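Local atomic coordinates of LbaCas13a H328A (C2c2) (Lachnospiraceae bacterium NK4A179, PDB entry 5WLH), a protein that binds a CRISPR guide RNA and its precursor and, as a Cas13a enzyme, probably cleaves RNA once a matching target strand pairs with the guide. Residues A[509-512]-A[513-516]; A[591-594]-A[595-599]; A[280-283]-A[284-288]; A[1134-1137]-A[1138-1142]. All coordinates share one frame; numbering follows the deposited sequence.

Contact 1 of 4, residues A[509-512]-A[513-516]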
loop_
_atom_site.group_PDB
_atom_site.type_symbol
_atom_site.label_atom_id
_atom_site.label_comp_id
_atom_site.label_asym_id
_atom_site.label_seq_id
_atom_site.Cartn_x
_atom_site.Cartn_y
_atom_site.Cartn_z
ATOM N N ALA A 509 15.637 -6.221 10.946
ATOM C CA ALA A 509 16.887 -6.943 11.122
ATOM C C ALA A 509 17.637 -6.397 12.324
ATOM O O ALA A 509 18.174 -7.164 13.135
ATOM C CB ALA A 509 17.746 -6.831 9.860
ATOM N N ALA A 510 17.667 -5.069 12.457
ATOM C CA ALA A 510 18.311 -4.446 13.612
ATOM C C ALA A 510 17.621 -4.856 14.904
ATOM O O ALA A 510 18.277 -5.205 15.894
ATOM C CB ALA A 510 18.306 -2.924 13.446
ATOM N N ARG A 511 16.286 -4.815 14.914
ATOM C CA ARG A 511 15.533 -5.261 16.081
ATOM C C ARG A 511 15.889 -6.696 16.452
ATOM O O ARG A 511 16.184 -6.999 17.618
ATOM C CB ARG A 511 14.027 -5.134 15.811
ATOM C CG ARG A 511 13.170 -5.688 16.942
ATOM C CD ARG A 511 13.544 -4.996 18.262
ATOM N NE ARG A 511 12.647 -5.376 19.350
ATOM C CZ ARG A 511 12.647 -4.787 20.539
ATOM N NH1 ARG A 511 13.506 -3.801 20.792
ATOM N NH2 ARG A 511 11.792 -5.178 21.472
ATOM N N HIS A 512 15.851 -7.608 15.473
ATOM C CA HIS A 512 16.118 -9.005 15.788
ATOM C C HIS A 512 17.534 -9.192 16.313
ATOM O O HIS A 512 17.743 -9.880 17.317
ATOM C CB HIS A 512 15.851 -9.883 14.575
ATOM C CG HIS A 512 14.421 -9.840 14.146
ATOM N ND1 HIS A 512 14.009 -10.129 12.864
ATOM C CD2 HIS A 512 13.307 -9.511 14.837
ATOM C CE1 HIS A 512 12.698 -9.987 12.786
ATOM N NE2 HIS A 512 12.248 -9.611 13.969
ATOM N N LEU A 513 18.521 -8.588 15.655
ATOM C CA LEU A 513 19.891 -8.724 16.147
ATOM C C LEU A 513 20.036 -8.120 17.536
ATOM O O LEU A 513 20.769 -8.648 18.379
ATOM C CB LEU A 513 20.873 -8.065 15.183
ATOM C CG LEU A 513 22.359 -8.076 15.597
ATOM C CD1 LEU A 513 22.840 -9.482 15.959
ATOM C CD2 LEU A 513 23.191 -7.512 14.476
ATOM N N SER A 514 19.363 -7.000 17.789
ATOM C CA SER A 514 19.493 -6.350 19.092
ATOM C C SER A 514 18.777 -7.130 20.187
ATOM O O SER A 514 19.173 -7.059 21.359
ATOM C CB SER A 514 18.947 -4.922 19.021
ATOM O OG SER A 514 17.577 -4.866 19.352
ATOM N N SER A 515 17.747 -7.889 19.818
ATOM C CA SER A 515 16.753 -8.344 20.793
ATOM C C SER A 515 17.367 -9.226 21.874
ATOM O O SER A 515 16.940 -9.177 23.036
ATOM C CB SER A 515 15.615 -9.078 20.078
ATOM O OG SER A 515 16.059 -10.290 19.513
ATOM N N GLN A 516 18.363 -10.036 21.522
ATOM C CA GLN A 516 18.997 -10.934 22.472
ATOM C C GLN A 516 20.440 -10.571 22.788
ATOM O O GLN A 516 21.055 -11.236 23.624
ATOM C CB GLN A 516 18.956 -12.369 21.954
ATOM C CG GLN A 516 17.595 -13.002 21.939
ATOM C CD GLN A 516 17.713 -14.480 21.698
ATOM O OE1 GLN A 516 18.008 -15.243 22.615
ATOM N NE2 GLN A 516 17.533 -14.893 20.449
HETATM O O HOH W 1 16.049 -2.893 19.494
HETATM O O HOH W 2 19.496 -11.082 19.083
#
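With chi1 at 67°, S515 holds OG between its own backbone N and carbonyl carbon, which turns the hydroxyl back onto H512, in the preceding turn of the last part of helix 486-517. S515 OG donates to H512 O at 2.8 Å, tilted only moderately from the carbonyl plane. The amide of S515 reaches the same oxygen from the same face, 3.2 Å from S515 N to H512 O, but from well above the plane. A water that also bridges L513 O and Q516 N adds a further donor to H512 O. S514 OG lies near R511 O, 3.1 Å away, and a second water accepts from R511 NH1, sitting in the plane of the guanidinium. That guanidinium is also salt-bridged through NE to E1049, while the imidazole of H512 bonds through ND1 to F912 O. With an alanine at S515, H512 O would probably lose its in-turn hydroxyl donor and depend on the poorly directed amide and the water. Where the helical bonding shifts, as at the weak S515 N to R511 O pair, the S515 hydroxyl and a water take up part of the work of satisfying H512 O.

Contact 2 of 4, residues A[591-594]-A[595-599]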
loop_
_atom_site.group_PDB
_atom_site.type_symbol
_atom_site.label_atom_id
_atom_site.label_comp_id
_atom_site.label_asym_id
_atom_site.label_seq_id
_atom_site.Cartn_x
_atom_site.Cartn_y
_atom_site.Cartn_z
ATOM N N PHE A 591 32.504 -8.663 16.516
ATOM C CA PHE A 591 31.610 -9.451 15.675
ATOM C C PHE A 591 30.213 -8.838 15.653
ATOM O O PHE A 591 29.657 -8.575 14.577
ATOM C CB PHE A 591 31.570 -10.890 16.190
ATOM C CG PHE A 591 30.812 -11.843 15.307
ATOM C CD1 PHE A 591 30.595 -11.560 13.971
ATOM C CD2 PHE A 591 30.331 -13.037 15.823
ATOM C CE1 PHE A 591 29.900 -12.446 13.162
ATOM C CE2 PHE A 591 29.635 -13.934 15.019
ATOM C CZ PHE A 591 29.416 -13.628 13.684
ATOM N N LEU A 592 29.645 -8.584 16.837
ATOM C CA LEU A 592 28.349 -7.910 16.933
ATOM C C LEU A 592 28.376 -6.549 16.251
ATOM O O LEU A 592 27.428 -6.172 15.545
ATOM C CB LEU A 592 27.957 -7.751 18.401
ATOM C CG LEU A 592 26.672 -6.966 18.661
ATOM C CD1 LEU A 592 25.527 -7.736 18.005
ATOM C CD2 LEU A 592 26.435 -6.795 20.152
ATOM N N THR A 593 29.462 -5.801 16.449
ATOM C CA THR A 593 29.573 -4.462 15.890
ATOM C C THR A 593 29.639 -4.504 14.373
ATOM O O THR A 593 29.074 -3.639 13.692
ATOM C CB THR A 593 30.810 -3.763 16.477
ATOM O OG1 THR A 593 30.509 -3.327 17.803
ATOM C CG2 THR A 593 31.204 -2.556 15.635
ATOM N N ASP A 594 30.301 -5.517 13.819
ATOM C CA ASP A 594 30.377 -5.607 12.370
ATOM C C ASP A 594 29.013 -5.919 11.762
ATOM O O ASP A 594 28.623 -5.311 10.761
ATOM C CB ASP A 594 31.409 -6.647 11.970
ATOM C CG ASP A 594 32.793 -6.046 11.815
ATOM O OD1 ASP A 594 32.959 -4.821 12.027
ATOM O OD2 ASP A 594 33.708 -6.799 11.474
ATOM N N LEU A 595 28.272 -6.852 12.356
ATOM C CA LEU A 595 26.924 -7.135 11.866
ATOM C C LEU A 595 26.021 -5.911 11.983
ATOM O O LEU A 595 25.246 -5.609 11.064
ATOM C CB LEU A 595 26.329 -8.307 12.640
ATOM C CG LEU A 595 27.023 -9.649 12.407
ATOM C CD1 LEU A 595 26.397 -10.656 13.353
ATOM C CD2 LEU A 595 26.901 -10.117 10.966
ATOM N N LYS A 596 26.100 -5.205 13.114
ATOM C CA LYS A 596 25.388 -3.947 13.284
ATOM C C LYS A 596 25.761 -2.950 12.196
ATOM O O LYS A 596 24.894 -2.255 11.661
ATOM C CB LYS A 596 25.702 -3.366 14.666
ATOM C CG LYS A 596 25.061 -2.029 14.963
ATOM C CD LYS A 596 25.648 -1.411 16.233
ATOM C CE LYS A 596 27.058 -0.870 16.016
ATOM N NZ LYS A 596 27.117 0.363 15.165
ATOM N N ASP A 597 27.054 -2.864 11.860
ATOM C CA ASP A 597 27.503 -1.947 10.817
ATOM C C ASP A 597 26.985 -2.344 9.438
ATOM O O ASP A 597 26.708 -1.473 8.610
ATOM C CB ASP A 597 29.027 -1.897 10.768
ATOM C CG ASP A 597 29.627 -1.149 11.928
ATOM O OD1 ASP A 597 28.877 -0.454 12.646
ATOM O OD2 ASP A 597 30.860 -1.269 12.124
ATOM N N VAL A 598 26.933 -3.645 9.132
ATOM C CA VAL A 598 26.358 -4.049 7.852
ATOM C C VAL A 598 24.929 -3.552 7.747
ATOM O O VAL A 598 24.534 -2.948 6.744
ATOM C CB VAL A 598 26.413 -5.573 7.667
ATOM C CG1 VAL A 598 25.765 -5.920 6.330
ATOM C CG2 VAL A 598 27.848 -6.065 7.715
ATOM N N ILE A 599 24.135 -3.804 8.789
ATOM C CA ILE A 599 22.721 -3.446 8.744
ATOM C C ILE A 599 22.578 -1.939 8.641
ATOM O O ILE A 599 21.811 -1.428 7.818
ATOM C CB ILE A 599 21.980 -3.998 9.974
ATOM C CG1 ILE A 599 21.987 -5.522 9.958
ATOM C CG2 ILE A 599 20.510 -3.473 10.048
ATOM C CD1 ILE A 599 21.558 -6.128 11.290
#
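L595, D594 and T593 carry this turn of helix 588-602: L595 serves its apolar side, while D594 and T593 both end at D597. L595 leans back along the helix: its CG lies beside the backbone N (chi1 -67°) and 3.6 Å from F591 O, which brings CD1 to 3.9 Å from F591 CE1. The leucine and the phenyl ring cross at a slant, and I563 touches both side chains. L513 of helix 486-517 also packs on L595.

One residue back, the D594 carboxylate comes near that of D597. Its OD1 is within 4.1 Å of D597 OD2, the two carboxylates turned 46° from each other, a like-charge approach that is probably eased by their other partners: D594 OD2 receives a weak hydrogen bond from N620 N, and K596 NZ forms a salt bridge with D597 OD1 at 3.2 Å. The lysine gets there because its chain bends at both of its last two torsions, and its ammonium bonds to L530 O as well.

F591 with L595 (i to i+4) and D594 with D597 (i to i+3) illustrate the spacing of an alpha helix that is apolar along one side and charged along another. The helix leads directly into an RNDSFH sequence, which fits the R-X4-H motif of HEPN nucleases.

T593 and D597 lie alongside each other, pointing the same way, with T593 CG2 3.8 Å from D597 OD2. The methyl takes that place because OG1 swings to the backbone-N side (chi1 -77°), where it hydrogen-bonds to V589 O. V598 CG2 comes to 3.2 Å from D594 O, which accepts the V598 N bond.

Contact 3 of 4, residues A[280-283]-A[284-288]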
loop_
_atom_site.group_PDB
_atom_site.type_symbol
_atom_site.label_atom_id
_atom_site.label_comp_id
_atom_site.label_asym_id
_atom_site.label_seq_id
_atom_site.Cartn_x
_atom_site.Cartn_y
_atom_site.Cartn_z
ATOM N N PHE A 280 -0.697 30.793 -9.239
ATOM C CA PHE A 280 -0.322 29.991 -8.088
ATOM C C PHE A 280 1.131 29.550 -8.183
ATOM O O PHE A 280 1.829 29.482 -7.169
ATOM C CB PHE A 280 -1.237 28.771 -7.958
ATOM C CG PHE A 280 -0.923 27.940 -6.752
ATOM C CD1 PHE A 280 -1.242 28.396 -5.485
ATOM C CD2 PHE A 280 -0.238 26.745 -6.878
ATOM C CE1 PHE A 280 -0.929 27.663 -4.361
ATOM C CE2 PHE A 280 0.083 26.004 -5.747
ATOM C CZ PHE A 280 -0.264 26.454 -4.497
ATOM N N LYS A 281 1.599 29.235 -9.391
ATOM C CA LYS A 281 3.023 28.967 -9.584
ATOM C C LYS A 281 3.871 30.120 -9.061
ATOM O O LYS A 281 4.917 29.909 -8.424
ATOM C CB LYS A 281 3.294 28.726 -11.069
ATOM C CG LYS A 281 4.749 28.515 -11.402
ATOM C CD LYS A 281 4.857 27.455 -12.481
ATOM C CE LYS A 281 4.754 28.049 -13.853
ATOM N NZ LYS A 281 5.936 28.897 -14.121
ATOM N N LYS A 282 3.416 31.353 -9.292
ATOM C CA LYS A 282 4.134 32.505 -8.766
ATOM C C LYS A 282 4.033 32.562 -7.250
ATOM O O LYS A 282 5.011 32.896 -6.576
ATOM C CB LYS A 282 3.615 33.802 -9.397
ATOM C CG LYS A 282 4.263 35.044 -8.772
ATOM C CD LYS A 282 4.099 36.273 -9.650
ATOM C CE LYS A 282 4.583 37.523 -8.920
ATOM N NZ LYS A 282 3.509 38.106 -8.069
ATOM N N PHE A 283 2.866 32.216 -6.693
ATOM C CA PHE A 283 2.740 32.103 -5.245
ATOM C C PHE A 283 3.791 31.159 -4.674
ATOM O O PHE A 283 4.410 31.453 -3.647
ATOM C CB PHE A 283 1.332 31.626 -4.867
ATOM C CG PHE A 283 1.145 31.358 -3.396
ATOM C CD1 PHE A 283 1.405 30.101 -2.853
ATOM C CD2 PHE A 283 0.671 32.346 -2.560
ATOM C CE1 PHE A 283 1.223 29.861 -1.510
ATOM C CE2 PHE A 283 0.478 32.110 -1.214
ATOM C CZ PHE A 283 0.762 30.863 -0.679
ATOM N N LEU A 284 3.959 29.983 -5.290
ATOM C CA LEU A 284 4.909 29.012 -4.748
ATOM C C LEU A 284 6.325 29.557 -4.779
ATOM O O LEU A 284 7.114 29.319 -3.855
ATOM C CB LEU A 284 4.848 27.710 -5.535
ATOM C CG LEU A 284 3.637 26.829 -5.292
ATOM C CD1 LEU A 284 3.759 25.635 -6.252
ATOM C CD2 LEU A 284 3.547 26.373 -3.824
ATOM N N SER A 285 6.656 30.303 -5.831
ATOM C CA SER A 285 7.964 30.950 -5.913
ATOM C C SER A 285 8.132 32.011 -4.825
ATOM O O SER A 285 9.137 32.028 -4.103
ATOM C CB SER A 285 8.135 31.556 -7.307
ATOM O OG SER A 285 9.410 32.165 -7.453
ATOM N N ASP A 286 7.150 32.907 -4.693
ATOM C CA ASP A 286 7.232 33.994 -3.719
ATOM C C ASP A 286 7.200 33.489 -2.292
ATOM O O ASP A 286 7.832 34.083 -1.405
ATOM C CB ASP A 286 6.078 34.972 -3.933
ATOM C CG ASP A 286 6.225 35.753 -5.207
ATOM O OD1 ASP A 286 7.364 35.825 -5.720
ATOM O OD2 ASP A 286 5.208 36.283 -5.696
ATOM N N TYR A 287 6.452 32.413 -2.041
ATOM C CA TYR A 287 6.301 31.929 -0.682
ATOM C C TYR A 287 7.590 31.322 -0.158
ATOM O O TYR A 287 7.786 31.268 1.059
ATOM C CB TYR A 287 5.155 30.901 -0.618
ATOM C CG TYR A 287 4.751 30.546 0.796
ATOM C CD1 TYR A 287 3.875 31.363 1.512
ATOM C CD2 TYR A 287 5.266 29.425 1.428
ATOM C CE1 TYR A 287 3.515 31.068 2.819
ATOM C CE2 TYR A 287 4.922 29.126 2.729
ATOM C CZ TYR A 287 4.037 29.947 3.420
ATOM O OH TYR A 287 3.691 29.670 4.710
ATOM N N ALA A 288 8.466 30.864 -1.047
ATOM C CA ALA A 288 9.722 30.238 -0.636
ATOM C C ALA A 288 10.713 31.349 -0.287
ATOM O O ALA A 288 11.646 31.657 -1.030
ATOM C CB ALA A 288 10.250 29.334 -1.739
#
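F280 and L284 make the dense side of this turn. The leucine crosses the phenyl ring at a slant, with L284 CG and CD1 both 3.7 Å from F280 CE2 and L284 CD2 near F280 CZ, so that the isobutyl end lies obliquely against the CE2-CZ side of the ring. The ring of F280 also stacks on F403, and I260 touches both F280 and L284. Next to them F283 and Y287 extend side by side in the same direction. Their planes are only 20° from parallel, yet the rings are slid so far apart that they barely overlap, with centroids 5.5 Å apart. What does cover F283 is the CB of Y287, over one face toward the rim, while F283 CZ meets Y287 CD1 at 3.8 Å.

Both pairs, like K282 with D286, are i to i+4 on helix 268-287, an amphipathic alpha helix whose aromatic flank faces helices 292-311 and 429-458. The phenol oxygen of Y287 hydrogen-bonds to E1231.

The other flank is looser. K282, the solvent-exposed member, runs out nearly straight until its last torsion, where a turn brings NZ back to D286 OD2. At 3.4 Å from NZ to OD2 the salt bridge is long and its hydrogen bond weak; the lysine's CG lies equally close, 3.4 Å from D286 OD2.

Contact 4 of 4, residues A[1134-1137]-A[1138-1142]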
loop_
_atom_site.group_PDB
_atom_site.type_symbol
_atom_site.label_atom_id
_atom_site.label_comp_id
_atom_site.label_asym_id
_atom_site.label_seq_id
_atom_site.Cartn_x
_atom_site.Cartn_y
_atom_site.Cartn_z
ATOM N N MET A 1134 12.016 15.359 2.922
ATOM C CA MET A 1134 13.141 15.758 2.084
ATOM C C MET A 1134 12.666 16.412 0.800
ATOM O O MET A 1134 13.231 17.422 0.359
ATOM C CB MET A 1134 14.019 14.555 1.753
ATOM C CG MET A 1134 15.067 14.930 0.724
ATOM S SD MET A 1134 15.926 13.458 0.206
ATOM C CE MET A 1134 14.747 12.777 -0.974
ATOM N N ASN A 1135 11.640 15.831 0.160
ATOM C CA ASN A 1135 11.128 16.409 -1.076
ATOM C C ASN A 1135 10.540 17.798 -0.831
ATOM O O ASN A 1135 10.695 18.694 -1.665
ATOM C CB ASN A 1135 10.059 15.505 -1.685
ATOM C CG ASN A 1135 10.645 14.327 -2.436
ATOM O OD1 ASN A 1135 11.841 14.241 -2.647
ATOM N ND2 ASN A 1135 9.788 13.394 -2.810
ATOM N N PHE A 1136 9.800 17.965 0.273
ATOM C CA PHE A 1136 9.272 19.281 0.597
ATOM C C PHE A 1136 10.404 20.283 0.717
ATOM O O PHE A 1136 10.363 21.362 0.112
ATOM C CB PHE A 1136 8.490 19.268 1.913
ATOM C CG PHE A 1136 7.965 20.624 2.273
ATOM C CD1 PHE A 1136 8.770 21.555 2.947
ATOM C CD2 PHE A 1136 6.693 21.006 1.877
ATOM C CE1 PHE A 1136 8.292 22.823 3.221
ATOM C CE2 PHE A 1136 6.200 22.274 2.175
ATOM C CZ PHE A 1136 6.996 23.179 2.850
ATOM N N GLN A 1137 11.410 19.940 1.523
ATOM C CA GLN A 1137 12.545 20.842 1.718
ATOM C C GLN A 1137 13.257 21.116 0.403
ATOM O O GLN A 1137 13.579 22.264 0.096
ATOM C CB GLN A 1137 13.512 20.262 2.735
ATOM C CG GLN A 1137 12.926 20.216 4.139
ATOM C CD GLN A 1137 13.827 19.510 5.113
ATOM O OE1 GLN A 1137 14.346 18.425 4.832
ATOM N NE2 GLN A 1137 14.018 20.116 6.272
ATOM N N LEU A 1138 13.497 20.073 -0.394
ATOM C CA LEU A 1138 14.127 20.269 -1.693
ATOM C C LEU A 1138 13.300 21.181 -2.575
ATOM O O LEU A 1138 13.836 22.075 -3.220
ATOM C CB LEU A 1138 14.326 18.932 -2.393
ATOM C CG LEU A 1138 15.514 18.152 -1.869
ATOM C CD1 LEU A 1138 15.508 16.772 -2.539
ATOM C CD2 LEU A 1138 16.864 18.904 -2.174
ATOM N N GLY A 1139 11.987 20.960 -2.635
ATOM C CA GLY A 1139 11.175 21.771 -3.520
ATOM C C GLY A 1139 11.099 23.206 -3.052
ATOM O O GLY A 1139 11.190 24.139 -3.858
ATOM N N TYR A 1140 10.952 23.393 -1.745
ATOM C CA TYR A 1140 10.860 24.720 -1.158
ATOM C C TYR A 1140 12.170 25.488 -1.336
ATOM O O TYR A 1140 12.178 26.629 -1.810
ATOM C CB TYR A 1140 10.489 24.557 0.311
ATOM C CG TYR A 1140 10.480 25.818 1.112
ATOM C CD1 TYR A 1140 9.333 26.589 1.195
ATOM C CD2 TYR A 1140 11.623 26.254 1.773
ATOM C CE1 TYR A 1140 9.314 27.759 1.953
ATOM C CE2 TYR A 1140 11.618 27.426 2.523
ATOM C CZ TYR A 1140 10.457 28.167 2.610
ATOM O OH TYR A 1140 10.448 29.325 3.362
ATOM N N HIS A 1141 13.298 24.872 -0.986
ATOM C CA HIS A 1141 14.552 25.613 -1.126
ATOM C C HIS A 1141 14.983 25.737 -2.576
ATOM O O HIS A 1141 15.660 26.708 -2.929
ATOM C CB HIS A 1141 15.629 24.968 -0.275
ATOM C CG HIS A 1141 15.379 25.145 1.184
ATOM N ND1 HIS A 1141 15.605 26.342 1.832
ATOM C CD2 HIS A 1141 14.833 24.313 2.101
ATOM C CE1 HIS A 1141 15.263 26.219 3.100
ATOM N NE2 HIS A 1141 14.790 24.997 3.290
ATOM N N TYR A 1142 14.576 24.798 -3.430
ATOM C CA TYR A 1142 14.768 24.968 -4.864
ATOM C C TYR A 1142 14.004 26.179 -5.368
ATOM O O TYR A 1142 14.536 26.996 -6.135
ATOM C CB TYR A 1142 14.319 23.710 -5.609
ATOM C CG TYR A 1142 14.469 23.762 -7.107
ATOM C CD1 TYR A 1142 15.698 23.499 -7.713
ATOM C CD2 TYR A 1142 13.381 24.036 -7.918
ATOM C CE1 TYR A 1142 15.822 23.502 -9.101
ATOM C CE2 TYR A 1142 13.494 24.038 -9.301
ATOM C CZ TYR A 1142 14.715 23.758 -9.879
ATOM O OH TYR A 1142 14.815 23.761 -11.244
#
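Along the closing turns of the long alpha helix 1106-1145, M1134 with L1138, F1136 with Y1140 and Q1137 with H1141 form three i to i+4 pairs, with helices 429-458 and 1171-1180 each packing on more than one of them. In the first, the two side chains lie alongside and point the same way, M1134 CG meeting L1138 CD1 at 3.8 Å. L1138 carries its CG beside the backbone N (chi1 -78°), which tucks that carbon to 3.3 Å from M1134 O. Y456 touches both residues, and C1177 also packs on the leucine. An alanine in place of L1138 would probably leave M1134 CG without its neighbour and open a gap toward Y456 and C1177.

The second pair is aromatic. F1136 and Y1140 have planes 12° apart, but with centroids separated by 5.9 Å their faces scarcely overlap; the actual touch is F1136 CE1 on Y1140 CB at 4.0 Å. Y448 meets both rings edge-to-face, and the phenol of Y1140 ends in a hydrogen bond to S1228.

The third pair is polar. H1141 bonds through ND1 to the hydroxyl of Y1155, while the side-chain amide of Q1137 bonds through OE1 to the Y1180 hydroxyl and through NE2 to Y1226 O. Y1140 CD2 lies over the centre of the imidazole, 3.7 Å above its plane. At the edge of that same ring, H1141 CD2 comes to 3.1 Å from Q1137 O.

Overall arrangement
The four contacts fall into two neighbourhoods. Contacts 1 and 2 are both buried and face each other across helices 486-517 and 588-602, where L513 packs on L592, L595 and I599; contacts 3 and 4 meet at A288, whose CB rests on Y1140 O, 3.3 Å away. The two groups lie about 33 to 46 Å apart between centres. Contacts 3 and 4 share aromatic i to i+4 pairs and lie nearer the bound RNA, but contact 4 is wholly buried whereas contact 3 keeps a solvent side with a weak salt bridge. Contact 2 sets leucine packing beside a charged patch; within contact 1 the side-chain chemistry is a serine hydroxyl and water, its L513 packing outward on contact 2.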